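Local coordinates for protein thioredoxin Reductase (PDB 4F82) that probably reduces hydrogen peroxide and organic hydroperoxides to water and alcohols as a thiol-dependent peroxidase of the Prx5 branch of the peroxiredoxins, at residues Asp14-Ala19 with Cys39-Gln44. Residues are numbered along the deposited sequence; the frame is centred on the assembly and turned at random.
Sequences DALPDA and CSVRDQ
Asp18 binds the first turn of helix 41-45 through its carboxylate, where the loop leading into strand 20-25 runs nearly antiparallel past the helix start in this thioredoxin-fold peroxiredoxin. Its OD1 accepts from two donors across the contact. Arg42 N, 3.0 Å from Asp18 OD1, makes an almost straight bond (178° at the hydrogen) from above the carboxylate plane. In one of two modelled Ser40 conformers, OG lies 2.8 Å from Asp18 OD1 on the syn lone pair; Ala19 N adds a weak bond. Aspartate suits this place because its short carboxylate can meet an amide at the helix start, where the helix dipole would probably stabilise its negative charge. Next to it, Val41 N donates to Ala19 O (3.0 Å), carrying on the antiparallel pairing of strands 20-25 and 35-40.

The Arg42 side chain crosses Asp18 obliquely and bends at chi3, and NH1 reaches Leu16 O at 2.7 Å on an in-plane lone pair. Its length and several N-H groups let NH1 also bind Gly149 O, between strands 137-147 and 150-156. Leu16 CD2 packs on Val41 CG1 (3.6 Å), the side chains crossing at about a right angle; branched apolar residues fit here, with Met144 and Ile146 against Leu16 and Phe120 against Val41. Ser40, the N-cap residue, suits its place because a hydroxyl can donate to Asp18 while, in that conformer, OG accepts from Asp43 N at 3.0 Å.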
loop_
_atom_site.group_PDB
_atom_site.type_symbol
_atom_site.label_atom_id
_atom_site.label_comp_id
_atom_site.label_asym_id
_atom_site.label_seq_id
_atom_site.Cartn_x
_atom_site.Cartn_y
_atom_site.Cartn_z
ATOM N N ASP A 14 -8.874 27.599 -5.837
ATOM C CA ASP A 14 -7.806 27.532 -4.824
ATOM C C ASP A 14 -6.465 27.257 -5.483
ATOM O O ASP A 14 -6.402 26.534 -6.468
ATOM C CB ASP A 14 -8.083 26.368 -3.856
ATOM C CG ASP A 14 -9.052 26.742 -2.756
ATOM O OD1 ASP A 14 -9.687 27.820 -2.837
ATOM O OD2 ASP A 14 -9.186 25.938 -1.814
ATOM N N ALA A 15 -5.389 27.804 -4.921
ATOM C CA ALA A 15 -4.038 27.345 -5.263
ATOM C C ALA A 15 -3.842 25.894 -4.802
ATOM O O ALA A 15 -4.228 25.526 -3.689
ATOM C CB ALA A 15 -3.008 28.239 -4.598
ATOM N N LEU A 16 -3.240 25.059 -5.642
ATOM C CA LEU A 16 -2.885 23.699 -5.227
ATOM C C LEU A 16 -1.827 23.752 -4.101
ATOM O O LEU A 16 -0.813 24.460 -4.229
ATOM C CB LEU A 16 -2.341 22.950 -6.456
ATOM C CG LEU A 16 -2.313 21.440 -6.554
ATOM C CD1 LEU A 16 -3.748 20.919 -6.417
ATOM C CD2 LEU A 16 -1.660 20.983 -7.894
ATOM N N PRO A 17 -2.065 23.053 -2.972
ATOM C CA PRO A 17 -1.040 23.043 -1.911
ATOM C C PRO A 17 0.202 22.257 -2.316
ATOM O O PRO A 17 0.122 21.361 -3.181
ATOM C CB PRO A 17 -1.737 22.346 -0.736
ATOM C CG PRO A 17 -2.810 21.489 -1.391
ATOM C CD PRO A 17 -3.284 22.335 -2.569
ATOM N N ASP A 18 1.353 22.610 -1.746
ATOM C CA ASP A 18 2.562 21.839 -2.039
ATOM C C ASP A 18 2.508 20.595 -1.178
ATOM O O ASP A 18 1.834 20.601 -0.141
ATOM C CB ASP A 18 3.839 22.624 -1.720
ATOM C CG ASP A 18 5.037 22.178 -2.566
ATOM O OD1 ASP A 18 4.898 21.291 -3.449
ATOM O OD2 ASP A 18 6.141 22.741 -2.371
ATOM N N ALA A 19 3.197 19.545 -1.631
ATOM C CA ALA A 19 3.431 18.318 -0.857
ATOM C C ALA A 19 4.551 17.556 -1.526
ATOM O O ALA A 19 4.920 17.860 -2.667
ATOM C CB ALA A 19 2.164 17.444 -0.809
ATOM N N CYS A 39 9.322 14.372 -5.467
ATOM C CA CYS A 39 9.151 15.599 -6.221
ATOM C C CYS A 39 8.079 16.438 -5.554
ATOM O O CYS A 39 7.213 15.912 -4.868
ATOM C CB CYS A 39 8.753 15.293 -7.655
ATOM S SG CYS A 39 7.255 14.316 -7.655
ATOM N N SER A 40 8.181 17.747 -5.765
ATOM C CA SER A 40 7.284 18.740 -5.169
ATOM C C SER A 40 6.063 18.896 -6.064
ATOM O O SER A 40 6.203 19.009 -7.279
ATOM C CB SER A 40 8.013 20.087 -5.019
ATOM O OG SER A 40 7.124 21.200 -5.064
ATOM N N VAL A 41 4.868 18.900 -5.476
ATOM C CA VAL A 41 3.648 19.090 -6.272
ATOM C C VAL A 41 3.675 20.445 -7.012
ATOM O O VAL A 41 3.407 20.520 -8.220
ATOM C CB VAL A 41 2.393 18.994 -5.385
ATOM C CG1 VAL A 41 1.123 19.427 -6.151
ATOM C CG2 VAL A 41 2.216 17.550 -4.899
ATOM N N ARG A 42 3.984 21.522 -6.296
ATOM C CA ARG A 42 3.894 22.817 -6.923
ATOM C C ARG A 42 4.997 22.931 -7.965
ATOM O O ARG A 42 4.744 23.407 -9.075
ATOM C CB ARG A 42 3.887 23.947 -5.877
ATOM C CG ARG A 42 2.546 23.966 -5.123
ATOM C CD ARG A 42 2.248 25.282 -4.408
ATOM N NE ARG A 42 2.280 26.451 -5.293
ATOM C CZ ARG A 42 1.256 26.869 -6.043
ATOM N NH1 ARG A 42 0.097 26.197 -6.058
ATOM N NH2 ARG A 42 1.388 27.960 -6.790
ATOM N N ASP A 43 6.190 22.427 -7.658
ATOM C CA ASP A 43 7.266 22.410 -8.669
ATOM C C ASP A 43 6.941 21.660 -9.978
ATOM O O ASP A 43 7.311 22.112 -11.059
ATOM C CB ASP A 43 8.595 21.896 -8.085
ATOM C CG ASP A 43 9.240 22.892 -7.118
ATOM O OD1 ASP A 43 8.773 24.059 -7.046
ATOM O OD2 ASP A 43 10.218 22.504 -6.433
ATOM N N GLN A 44 6.255 20.532 -9.867
ATOM C CA GLN A 44 5.898 19.692 -11.010
ATOM C C GLN A 44 4.674 20.181 -11.796
ATOM O O GLN A 44 4.490 19.750 -12.930
ATOM C CB GLN A 44 5.597 18.244 -10.554
ATOM C CG GLN A 44 6.802 17.500 -10.011
ATOM C CD GLN A 44 7.766 17.129 -11.111
ATOM O OE1 GLN A 44 7.353 16.678 -12.193
ATOM N NE2 GLN A 44 9.055 17.336 -10.858
#